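Local atomic coordinates of N-hydroxyarylamine O-acetyltransferase (Bacillus cereus, PDB entry 4DMO), a protein that transfers acetyl groups to arylamines by means of a non-canonical catalytic triad and is probably also active on N-hydroxyarylamines. Residues Thr4-Gln9 and Met78-Lys83; Asn49-Glu52 and Glu56-Lys59. All coordinates share one frame; numbering follows the deposited sequence.

Contact 1 (Thr4-Gln9 and Met78-Lys83)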
loop_
_atom_site.group_PDB
_atom_site.type_symbol
_atom_site.label_atom_id
_atom_site.label_comp_id
_atom_site.label_asym_id
_atom_site.label_seq_id
_atom_site.Cartn_x
_atom_site.Cartn_y
_atom_site.Cartn_z
ATOM N N THR A 4 5.966 20.786 -6.980
ATOM C CA THR A 4 7.286 20.368 -6.476
ATOM C C THR A 4 7.870 19.241 -7.318
ATOM O O THR A 4 7.199 18.689 -8.173
ATOM C CB THR A 4 7.250 19.890 -5.010
ATOM O OG1 THR A 4 6.567 18.633 -4.929
ATOM C CG2 THR A 4 6.573 20.918 -4.128
ATOM N N ASP A 5 9.133 18.917 -7.072
ATOM C CA ASP A 5 9.791 17.826 -7.777
ATOM C C ASP A 5 9.111 16.487 -7.411
ATOM O O ASP A 5 8.910 15.620 -8.268
ATOM C CB ASP A 5 11.283 17.797 -7.423
ATOM C CG ASP A 5 12.065 16.780 -8.248
ATOM O OD1 ASP A 5 12.845 16.007 -7.640
ATOM O OD2 ASP A 5 11.908 16.757 -9.496
ATOM N N PHE A 6 8.775 16.320 -6.134
ATOM C CA PHE A 6 8.070 15.124 -5.690
ATOM C C PHE A 6 6.834 14.897 -6.540
ATOM O O PHE A 6 6.636 13.806 -7.054
ATOM C CB PHE A 6 7.695 15.207 -4.208
ATOM C CG PHE A 6 7.372 13.865 -3.600
ATOM C CD1 PHE A 6 8.329 13.173 -2.878
ATOM C CD2 PHE A 6 6.121 13.281 -3.784
ATOM C CE1 PHE A 6 8.043 11.925 -2.330
ATOM C CE2 PHE A 6 5.829 12.029 -3.237
ATOM C CZ PHE A 6 6.788 11.357 -2.524
ATOM N N GLN A 7 6.013 15.933 -6.698
ATOM C CA GLN A 7 4.798 15.857 -7.515
ATOM C C GLN A 7 5.091 15.471 -8.972
ATOM O O GLN A 7 4.397 14.638 -9.577
ATOM C CB GLN A 7 4.074 17.202 -7.489
ATOM C CG GLN A 7 3.400 17.527 -6.165
ATOM C CD GLN A 7 2.561 18.803 -6.231
ATOM O OE1 GLN A 7 3.064 19.898 -5.968
ATOM N NE2 GLN A 7 1.280 18.664 -6.588
ATOM N N LYS A 8 6.117 16.086 -9.547
ATOM C CA LYS A 8 6.426 15.831 -10.948
ATOM C C LYS A 8 6.867 14.371 -11.157
ATOM O O LYS A 8 6.389 13.697 -12.068
ATOM C CB LYS A 8 7.519 16.792 -11.428
ATOM C CG LYS A 8 7.779 16.725 -12.913
ATOM C CD LYS A 8 8.964 17.601 -13.338
ATOM C CE LYS A 8 9.325 17.424 -14.828
ATOM N NZ LYS A 8 10.608 18.115 -15.183
ATOM N N GLN A 9 7.765 13.894 -10.300
ATOM C CA GLN A 9 8.240 12.515 -10.366
ATOM C C GLN A 9 7.112 11.532 -10.112
ATOM O O GLN A 9 7.101 10.430 -10.663
ATOM C CB GLN A 9 9.354 12.303 -9.367
ATOM C CG GLN A 9 10.481 13.299 -9.509
ATOM C CD GLN A 9 11.746 12.651 -9.980
ATOM O OE1 GLN A 9 11.723 11.740 -10.824
ATOM N NE2 GLN A 9 12.872 13.105 -9.432
ATOM N N MET A 78 2.337 8.387 -0.750
ATOM C CA MET A 78 1.102 9.011 -1.210
ATOM C C MET A 78 0.807 10.218 -0.316
ATOM O O MET A 78 0.512 11.313 -0.778
ATOM C CB MET A 78 -0.042 7.996 -1.191
ATOM C CG MET A 78 -1.438 8.588 -1.414
ATOM S SD MET A 78 -1.685 9.369 -3.030
ATOM C CE MET A 78 -1.883 7.939 -4.066
ATOM N N TYR A 79 0.954 10.014 0.973
ATOM C CA TYR A 79 0.901 11.110 1.918
ATOM C C TYR A 79 1.687 12.351 1.431
ATOM O O TYR A 79 1.111 13.429 1.341
ATOM C CB TYR A 79 1.451 10.622 3.253
ATOM C CG TYR A 79 1.732 11.712 4.244
ATOM C CD1 TYR A 79 0.697 12.380 4.855
ATOM C CD2 TYR A 79 3.043 12.053 4.589
ATOM C CE1 TYR A 79 0.937 13.369 5.769
ATOM C CE2 TYR A 79 3.294 13.035 5.510
ATOM C CZ TYR A 79 2.227 13.691 6.098
ATOM O OH TYR A 79 2.435 14.678 7.010
ATOM N N TYR A 80 2.983 12.210 1.120
ATOM C CA TYR A 80 3.789 13.359 0.661
ATOM C C TYR A 80 3.253 13.973 -0.616
ATOM O O TYR A 80 3.167 15.199 -0.726
ATOM C CB TYR A 80 5.274 13.005 0.461
ATOM C CG TYR A 80 5.975 12.641 1.752
ATOM C CD1 TYR A 80 6.096 13.546 2.791
ATOM C CD2 TYR A 80 6.472 11.366 1.940
ATOM C CE1 TYR A 80 6.711 13.186 3.953
ATOM C CE2 TYR A 80 7.076 11.002 3.082
ATOM C CZ TYR A 80 7.198 11.906 4.096
ATOM O OH TYR A 80 7.821 11.523 5.257
ATOM N N PHE A 81 2.844 13.139 -1.559
ATOM C CA PHE A 81 2.249 13.658 -2.770
ATOM C C PHE A 81 1.010 14.476 -2.444
ATOM O O PHE A 81 0.811 15.562 -3.011
ATOM C CB PHE A 81 1.827 12.550 -3.697
ATOM C CG PHE A 81 1.032 13.032 -4.858
ATOM C CD1 PHE A 81 1.649 13.658 -5.917
ATOM C CD2 PHE A 81 -0.338 12.896 -4.877
ATOM C CE1 PHE A 81 0.910 14.120 -6.994
ATOM C CE2 PHE A 81 -1.080 13.356 -5.948
ATOM C CZ PHE A 81 -0.448 13.963 -7.007
ATOM N N LEU A 82 0.178 13.946 -1.545
ATOM C CA LEU A 82 -1.106 14.591 -1.209
ATOM C C LEU A 82 -0.871 15.912 -0.479
ATOM O O LEU A 82 -1.562 16.891 -0.730
ATOM C CB LEU A 82 -2.001 13.662 -0.366
ATOM C CG LEU A 82 -2.554 12.451 -1.128
ATOM C CD1 LEU A 82 -3.362 11.537 -0.227
ATOM C CD2 LEU A 82 -3.410 12.889 -2.302
ATOM N N LYS A 83 0.128 15.929 0.398
ATOM C CA LYS A 83 0.521 17.122 1.142
ATOM C C LYS A 83 0.986 18.251 0.215
ATOM O O LYS A 83 0.525 19.384 0.352
ATOM C CB LYS A 83 1.639 16.743 2.112
ATOM C CG LYS A 83 1.821 17.620 3.329
ATOM C CD LYS A 83 2.674 16.837 4.317
ATOM C CE LYS A 83 3.387 17.698 5.353
ATOM N NZ LYS A 83 4.752 17.107 5.680
#
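Phe6 and Tyr80 meet by a CH-pi contact, and round it two helices pack as a worked example of how aromatic side chains from both partners mediate a steep crossing. Tyr80 CB sits over one face of the Phe6 ring, 4.0 Å from its centroid and 21° off the normal, displaced toward the rim so that Phe6 CZ is its nearest atom at 3.7 Å. The tyrosine ring itself leads away from this spot, and its hydroxyl is bonded to Glu195. From there Phe6 runs on over the backbone of helix 71-84: CE2 comes within 3.6 Å of Phe81 N and 4.1 Å of Phe81 CB. Phe81 answers in the other direction. With CG anti to the backbone N (chi1 171°), its ring is carried toward the N-terminal helix and presents an edge, with CD1 4.2 Å from Gln7 CA.

This apolar part is buried on both sides, and the Phe81 ring also stacks with Phe10 and meets Phe11 edge-to-face. Solvent is reached on the side of helix 5-14 turned from helix 71-84, where Lys8 is exposed; Asp5 is exposed too, but paired with Lys59. The polar capping bonds lie at the start of the helix, where Gln7 is still buried. There Gln7 N donates to Thr4 OG1 at 3.3 Å, and Thr4 N donates in return to Gln7 OE1 at 3.2 Å, approaching tilted from the carbonyl plane. Thr4 OG1 is also bonded to Asp84, at the end of helix 71-84. The reciprocal bonds are a classic capping box, set beside a helix-helix crossing of 117° between the segment directions, in the predominantly helical N-terminal part of the arylamine N-acetyltransferase fold.

Contact 2 (Asn49-Glu52 and Glu56-Lys59)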
loop_
_atom_site.group_PDB
_atom_site.type_symbol
_atom_site.label_atom_id
_atom_site.label_comp_id
_atom_site.label_asym_id
_atom_site.label_seq_id
_atom_site.Cartn_x
_atom_site.Cartn_y
_atom_site.Cartn_z
ATOM N N ASN A 49 18.914 -3.285 2.412
ATOM C CA ASN A 49 19.241 -1.921 1.990
ATOM C C ASN A 49 18.066 -0.991 2.115
ATOM O O ASN A 49 17.968 -0.004 1.387
ATOM C CB ASN A 49 19.846 -1.864 0.562
ATOM C CG ASN A 49 18.987 -2.580 -0.505
ATOM O OD1 ASN A 49 17.816 -2.904 -0.299
ATOM N ND2 ASN A 49 19.610 -2.857 -1.644
ATOM N N PHE A 50 17.174 -1.297 3.059
ATOM C CA PHE A 50 16.120 -0.357 3.417
ATOM C C PHE A 50 16.755 0.911 4.004
ATOM O O PHE A 50 17.877 0.882 4.504
ATOM C CB PHE A 50 15.103 -0.974 4.399
ATOM C CG PHE A 50 15.707 -1.552 5.662
ATOM C CD1 PHE A 50 15.819 -0.780 6.819
ATOM C CD2 PHE A 50 16.141 -2.873 5.706
ATOM C CE1 PHE A 50 16.381 -1.318 7.991
ATOM C CE2 PHE A 50 16.703 -3.403 6.856
ATOM C CZ PHE A 50 16.803 -2.619 8.015
ATOM N N LYS A 51 16.064 2.040 3.896
ATOM C CA LYS A 51 16.558 3.281 4.483
ATOM C C LYS A 51 15.492 3.860 5.372
ATOM O O LYS A 51 14.359 3.359 5.444
ATOM C CB LYS A 51 16.906 4.317 3.410
ATOM C CG LYS A 51 18.029 3.951 2.505
ATOM C CD LYS A 51 18.312 5.106 1.558
ATOM C CE LYS A 51 19.381 4.736 0.549
ATOM N NZ LYS A 51 20.397 5.808 0.438
ATOM N N GLU A 52 15.886 4.936 6.038
ATOM C CA GLU A 52 14.987 5.733 6.828
ATOM C C GLU A 52 13.796 6.137 5.965
ATOM O O GLU A 52 13.936 6.476 4.795
ATOM C CB GLU A 52 15.734 6.973 7.334
ATOM C CG GLU A 52 15.083 7.682 8.492
ATOM C CD GLU A 52 15.573 9.123 8.619
ATOM O OE1 GLU A 52 16.595 9.461 7.979
ATOM O OE2 GLU A 52 14.927 9.922 9.336
ATOM N N GLU A 56 12.537 12.234 0.806
ATOM C CA GLU A 56 13.651 12.121 -0.148
ATOM C C GLU A 56 14.021 10.679 -0.433
ATOM O O GLU A 56 14.136 10.310 -1.589
ATOM C CB GLU A 56 14.883 12.888 0.331
ATOM C CG GLU A 56 14.818 14.366 0.025
ATOM C CD GLU A 56 15.261 14.665 -1.405
ATOM O OE1 GLU A 56 16.488 14.816 -1.617
ATOM O OE2 GLU A 56 14.402 14.741 -2.310
ATOM N N ASN A 57 14.213 9.874 0.611
ATOM C CA ASN A 57 14.517 8.469 0.397
ATOM C C ASN A 57 13.401 7.795 -0.433
ATOM O O ASN A 57 13.648 6.970 -1.310
ATOM C CB ASN A 57 14.728 7.762 1.739
ATOM C CG ASN A 57 16.038 8.158 2.396
ATOM O OD1 ASN A 57 16.897 8.720 1.740
ATOM N ND2 ASN A 57 16.221 7.814 3.660
ATOM N N LEU A 58 12.158 8.172 -0.183
ATOM C CA LEU A 58 11.063 7.509 -0.869
ATOM C C LEU A 58 10.930 7.971 -2.330
ATOM O O LEU A 58 10.626 7.162 -3.233
ATOM C CB LEU A 58 9.764 7.692 -0.078
ATOM C CG LEU A 58 9.647 6.857 1.198
ATOM C CD1 LEU A 58 8.373 7.243 1.942
ATOM C CD2 LEU A 58 9.626 5.346 0.901
ATOM N N LYS A 59 11.134 9.268 -2.571
ATOM C CA LYS A 59 11.158 9.799 -3.943
ATOM C C LYS A 59 12.194 9.054 -4.788
ATOM O O LYS A 59 11.927 8.707 -5.933
ATOM C CB LYS A 59 11.475 11.300 -3.934
ATOM C CG LYS A 59 11.597 11.900 -5.337
ATOM C CD LYS A 59 11.623 13.444 -5.313
ATOM C CE LYS A 59 12.935 13.972 -4.760
ATOM N NZ LYS A 59 12.954 15.474 -4.650
#
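Asn57 reaches back from the helix to the loop that leads into it, binding Glu52 and resting against Lys51, and the case illustrates how an asparagine in the first turn of a helix can tie it to its own approach. The hydrogen bonding is brief and direct. Asn57 ND2 donates to Glu52 O at 2.9 Å, and the bond is nearly straight (169° at the hydrogen). The acceptor lies in the plane of the asparagine amide, whereas the donor stands somewhat tilted from the plane of the Glu52 carbonyl. What aims the amide is its first torsion, chi1 -72°, which sets CG beside the backbone N and turns the group toward the loop. The backbone N of Asn57 is in turn hydrogen-bonded to Ser54 OG.

Van der Waals contact does the rest. Lys51 CB lies 3.6 Å from Asn57 ND2, and farther out its CD passes 3.9 Å from Asn57 OD1, the lysine chain running across the asparagine at about a right angle. Glu52 adds its CB, 3.8 Å from Asn57 ND2. The touching stems of Lys51 and Glu52 are thus aliphatic, although both residues are exposed.

Electrostatic pairing bypasses the contact itself: within the helix Lys59 NZ and Glu56 OE2 form a salt bridge of 2.8 Å, weak as a hydrogen bond, and Lys59 NZ has a second carboxylate partner in Asp5 of helix 5-14. The loop lies between helix 43-46 and helix 55-64. Lys51 O accepts from Gln202 of helix 195-207, against which Phe50 and Glu52 also pack, while on the helical side Leu58 turns to helix 71-84.

Contact 1 is core and contact 2 surface, and their chemistry follows that division. Between 4-9 and 78-83 the touching residues are all buried and meet through aromatic and aliphatic carbon, with polar capping left to the margin; between 49-52 and 56-59 one side-chain-to-backbone hydrogen bond, with aliphatic stems packed beside it, does the joining. They share no element, but helix 55-64 of contact 2 lies against both helices of contact 1: Asp5 OD1 and Lys59 NZ form a salt bridge of 3.0 Å, Phe6 CD1 packs on Lys59 CB, and Tyr80 CE2 on Leu58 CD1. Along the chain, the local contact 2 is nested within the long loop that contact 1 closes.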